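Local coordinates for protein putative NAD(P)H nitroreductase MhqN (Bacillus subtilis, PDB 3BEM) that probably reduces nitroaromatic or related aromatic compounds with FMN and NAD(P)H, working as a homodimer, and may contribute to the breakdown of aromatic compounds, at residues Thr59-Val64 / Leu90-Asp95; Leu149-Phe154 / Met190-Gly195. The protein carries 3 engineered substitutions. All coordinates share one frame; numbering follows the deposited sequence.

Contact 1 of 2, residues Thr59-Val64 / Leu90-Asp95; sequences TKYVTV and LLVLGD
With CG beside its backbone N (chi1 -64°), the Tyr-61 ring leans toward the neighbouring strand, and Val-92, its CG1 anti to N (chi1 -173°), presents CG2 to it. Tyr-61 CE2 lies 3.8 Å from Val-92 CG2, the side chains side by side, pointing the same way, while Tyr-61 CD2 meets Leu-90 CD2 obliquely at 3.9 Å. These residues lie on antiparallel neighbouring strands of the central nitroreductase sheet, joined by two hydrogen-bonded pairs. Leu-93 N reaches Lys-60 O at 2.7 Å in the carbonyl plane, but the return bond from Lys-60 N comes in 37° out of the Leu-93 carbonyl plane. Val-62 and Leu-91 form the second pair, Leu-91 N to Val-62 O being 2.8 Å. On the opposite face the Val-62 and Leu-93 side chains cross obliquely, Val-62 CG2 lying 3.9 Å from Leu-93 CD1. The Tyr-61 hydroxyl bonds Ser-150 of helix 136-161. An alanine for Tyr-61 removes ring and hydroxyl, which would probably leave Val-92 and Leu-90 less well packed and the helix tie weaker. Buried Thr-63 OG1 has no hydrogen-bond partner in the model. Across the strands the four backbone bonds are the only hydrogen bonds, and side chains add only apolar contacts.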
# COMPACT_ATOMS: atom_id res chain seq x y z
N THR B 59 7.14 -3.22 8.65
CA THR B 59 6.31 -4.38 8.32
C THR B 59 6.97 -5.68 8.73
O THR B 59 8.18 -5.90 8.50
CB THR B 59 5.95 -4.41 6.80
OG1 THR B 59 5.55 -3.13 6.35
CG2 THR B 59 4.79 -5.40 6.49
N LYS B 60 6.16 -6.53 9.34
CA LYS B 60 6.50 -7.92 9.57
C LYS B 60 5.43 -8.81 8.97
O LYS B 60 4.25 -8.40 8.85
CB LYS B 60 6.74 -8.22 11.06
CG LYS B 60 8.02 -7.56 11.61
CD LYS B 60 8.60 -8.29 12.87
CE LYS B 60 10.12 -8.05 13.00
NZ LYS B 60 10.81 -9.12 13.78
N TYR B 61 5.82 -10.00 8.56
CA TYR B 61 4.88 -11.01 8.08
C TYR B 61 4.94 -12.28 8.92
O TYR B 61 6.04 -12.80 9.19
CB TYR B 61 5.12 -11.37 6.62
CG TYR B 61 4.91 -10.24 5.63
CD1 TYR B 61 5.89 -9.29 5.42
CD2 TYR B 61 3.77 -10.19 4.85
CE1 TYR B 61 5.71 -8.25 4.53
CE2 TYR B 61 3.57 -9.19 3.96
CZ TYR B 61 4.54 -8.21 3.79
OH TYR B 61 4.28 -7.23 2.89
N VAL B 62 3.78 -12.76 9.38
CA VAL B 62 3.71 -14.08 9.97
C VAL B 62 3.06 -14.92 8.90
O VAL B 62 1.90 -14.67 8.50
CB VAL B 62 2.93 -14.10 11.24
CG1 VAL B 62 2.80 -15.54 11.73
CG2 VAL B 62 3.64 -13.21 12.27
N THR B 63 3.80 -15.90 8.43
CA THR B 63 3.38 -16.71 7.29
C THR B 63 3.02 -18.12 7.73
O THR B 63 3.89 -18.88 8.19
CB THR B 63 4.48 -16.76 6.20
OG1 THR B 63 4.87 -15.42 5.86
CG2 THR B 63 4.01 -17.50 4.97
N VAL B 64 1.73 -18.45 7.61
CA VAL B 64 1.19 -19.69 8.15
C VAL B 64 1.03 -20.70 7.02
O VAL B 64 0.18 -20.53 6.13
CB VAL B 64 -0.16 -19.48 8.87
CG1 VAL B 64 -0.60 -20.79 9.57
CG2 VAL B 64 -0.04 -18.28 9.88
N LEU B 90 -1.02 -15.23 5.24
CA LEU B 90 -0.05 -14.28 5.83
C LEU B 90 -0.76 -13.25 6.64
O LEU B 90 -1.83 -12.74 6.23
CB LEU B 90 0.72 -13.56 4.71
CG LEU B 90 1.68 -14.40 3.85
CD1 LEU B 90 1.00 -15.40 2.96
CD2 LEU B 90 2.45 -13.39 3.01
N LEU B 91 -0.22 -12.94 7.81
CA LEU B 91 -0.65 -11.80 8.58
C LEU B 91 0.36 -10.72 8.38
O LEU B 91 1.54 -10.90 8.63
CB LEU B 91 -0.84 -12.18 10.05
CG LEU B 91 -2.07 -13.06 10.35
CD1 LEU B 91 -3.40 -12.37 9.89
CD2 LEU B 91 -1.86 -14.51 9.78
N VAL B 92 -0.11 -9.60 7.88
CA VAL B 92 0.72 -8.46 7.64
C VAL B 92 0.65 -7.55 8.87
O VAL B 92 -0.39 -7.00 9.19
CB VAL B 92 0.29 -7.68 6.38
CG1 VAL B 92 1.33 -6.57 6.07
CG2 VAL B 92 0.05 -8.63 5.15
N LEU B 93 1.78 -7.43 9.56
CA LEU B 93 1.88 -6.68 10.79
C LEU B 93 2.62 -5.37 10.55
O LEU B 93 3.53 -5.30 9.73
CB LEU B 93 2.68 -7.46 11.85
CG LEU B 93 2.18 -8.86 12.16
CD1 LEU B 93 3.02 -9.54 13.27
CD2 LEU B 93 0.63 -8.82 12.50
N GLY B 94 2.21 -4.34 11.28
CA GLY B 94 2.93 -3.10 11.33
C GLY B 94 3.38 -2.78 12.74
O GLY B 94 2.58 -2.75 13.68
N ASP B 95 4.67 -2.56 12.92
CA ASP B 95 5.21 -2.20 14.24
C ASP B 95 4.87 -0.76 14.61
O ASP B 95 5.40 0.18 14.03
CB ASP B 95 6.70 -2.39 14.20
CG ASP B 95 7.36 -2.31 15.53
OD1 ASP B 95 6.70 -2.07 16.55
OD2 ASP B 95 8.60 -2.53 15.54

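Contact 2 of 2, residues Leu149-Phe154 / Met190-Gly195; sequences LSAMMF and MMITIG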
# COMPACT_ATOMS: atom_id res chain seq x y z
N LEU B 149 1.59 -0.37 2.04
CA LEU B 149 2.52 -0.23 0.92
C LEU B 149 3.22 -1.60 0.69
O LEU B 149 3.35 -2.05 -0.45
CB LEU B 149 3.57 0.81 1.23
CG LEU B 149 3.10 2.28 1.24
CD1 LEU B 149 4.25 3.11 1.84
CD2 LEU B 149 2.74 2.83 -0.15
N SER B 150 3.73 -2.19 1.76
CA SER B 150 4.46 -3.46 1.70
C SER B 150 3.54 -4.55 1.14
O SER B 150 3.94 -5.33 0.27
CB SER B 150 4.94 -3.82 3.11
OG SER B 150 5.74 -4.97 3.07
N ALA B 151 2.30 -4.58 1.63
CA ALA B 151 1.35 -5.61 1.22
C ALA B 151 1.07 -5.54 -0.27
O ALA B 151 0.89 -6.56 -0.93
CB ALA B 151 0.08 -5.46 2.04
N MSE B 152 0.94 -4.34 -0.83
CA MSE B 152 0.70 -4.22 -2.26
C MSE B 152 1.87 -4.76 -3.06
O MSE B 152 1.70 -5.45 -4.07
CB MSE B 152 0.41 -2.77 -2.63
CG MSE B 152 0.07 -2.53 -4.06
SE MSE B 152 -1.77 -3.08 -4.52
CE MSE B 152 -1.46 -4.78 -5.38
N MSE B 153 3.08 -4.46 -2.59
CA MSE B 153 4.28 -5.01 -3.19
C MSE B 153 4.28 -6.54 -3.09
O MSE B 153 4.63 -7.23 -4.06
CB MSE B 153 5.56 -4.41 -2.55
CG MSE B 153 6.82 -5.02 -3.08
SE MSE B 153 7.23 -4.40 -4.81
CE MSE B 153 8.11 -2.63 -4.32
N PHE B 154 3.88 -7.08 -1.95
CA PHE B 154 3.77 -8.56 -1.83
C PHE B 154 2.84 -9.15 -2.90
O PHE B 154 3.18 -10.12 -3.57
CB PHE B 154 3.32 -9.01 -0.44
CG PHE B 154 3.21 -10.53 -0.34
CD1 PHE B 154 4.36 -11.30 -0.21
CD2 PHE B 154 2.01 -11.17 -0.60
CE1 PHE B 154 4.27 -12.67 -0.23
CE2 PHE B 154 1.94 -12.54 -0.64
CZ PHE B 154 3.08 -13.29 -0.45
N MSE B 190 -3.45 -6.42 7.85
CA MSE B 190 -4.25 -7.19 6.91
C MSE B 190 -3.85 -8.63 6.93
O MSE B 190 -2.83 -8.98 7.50
CB MSE B 190 -4.22 -6.62 5.48
CG MSE B 190 -3.12 -6.75 4.62
SE MSE B 190 -3.69 -5.88 2.84
CE MSE B 190 -3.15 -4.19 3.53
N MSE B 191 -4.72 -9.43 6.35
CA MSE B 191 -4.46 -10.83 6.10
C MSE B 191 -4.38 -10.99 4.57
O MSE B 191 -5.08 -10.33 3.83
CB MSE B 191 -5.60 -11.64 6.72
CG MSE B 191 -5.53 -13.10 6.51
SE MSE B 191 -7.14 -13.91 7.38
CE MSE B 191 -6.66 -13.36 9.15
N ILE B 192 -3.49 -11.85 4.09
CA ILE B 192 -3.42 -12.17 2.67
C ILE B 192 -3.37 -13.66 2.53
O ILE B 192 -2.44 -14.29 3.05
CB ILE B 192 -2.18 -11.57 1.99
CG1 ILE B 192 -2.15 -10.03 2.20
CG2 ILE B 192 -2.17 -11.91 0.49
CD1 ILE B 192 -0.83 -9.36 1.74
N THR B 193 -4.33 -14.21 1.80
CA THR B 193 -4.23 -15.61 1.39
C THR B 193 -3.52 -15.69 0.08
O THR B 193 -3.65 -14.80 -0.78
CB THR B 193 -5.59 -16.31 1.32
OG1 THR B 193 -6.56 -15.48 0.69
CG2 THR B 193 -6.07 -16.70 2.68
N ILE B 194 -2.78 -16.79 -0.13
CA ILE B 194 -2.07 -17.03 -1.37
C ILE B 194 -2.32 -18.48 -1.80
O ILE B 194 -2.44 -19.38 -0.96
CB ILE B 194 -0.55 -16.71 -1.22
CG1 ILE B 194 0.14 -16.85 -2.57
CG2 ILE B 194 0.12 -17.63 -0.13
CD1 ILE B 194 1.55 -16.29 -2.58
N GLY B 195 -2.42 -18.71 -3.11
CA GLY B 195 -2.66 -20.01 -3.64
C GLY B 195 -2.91 -19.96 -5.11
O GLY B 195 -2.46 -19.03 -5.76
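Within the two segments Ser-150 O takes one hydrogen bond, from Phe-154 N at 2.8 Å, the i+4 to i helical bond that sets the turn carrying Ala-151 and Phe-154. In the alpha+beta fold of the nitroreductases this long helix, 136-161, lies over the central antiparallel sheet, running almost parallel to strand 190-195 with axes 10.5 Å apart. No hydrogen bond crosses the gap; alternate strand residues Met-190, Ile-192 and Ile-194 fill it with hydrocarbon and selenium. Met-190, a selenomethionine, has CG in the crowded position between N and the carbonyl carbon (chi1 74°), and its bent end brings CE to 3.8 Å from Ala-151 CB. Ile-192 stretches CD1 between two helix residues, 4.0 Å from Ala-151 CB. Phe-154, its CG anti to the backbone N (chi1 180°), slides past the isoleucine in the opposite direction, and its ring meets that of Phe-44 on helix 37-47. All five touching side chains are buried, while Leu-149, at the start of the segment, touches a bound FMN and packs on Met-155 of the second subunit. At the far end Ile-194 crosses the phenylalanine at about a right angle, setting CD1 4.0 Å from Phe-154 CZ.

From the N terminus, strand 59-64 comes first, and after helices 67-76 and 82-85 the chain returns along strand 88-95, where contact 1 closes a loop of 25 residues. Contact 2 opens later, on helix 136-161; strand 164-168 and helix 173-180 follow before strand 186-195 closes its loop of 35. The loops are in series, neither enclosing nor crossing the other. They meet because strands 88-95 and 186-195 are sheet neighbours, Leu-90 N probably bonding Ile-192 O at 2.8 Å. Contact 1 joins outermost strand 59-64 to its neighbour, contact 2 sets helix 136-161 against the strand beyond, and residues 61-63 pair in parallel with a strand of the second subunit, carrying the sheet across the dimer.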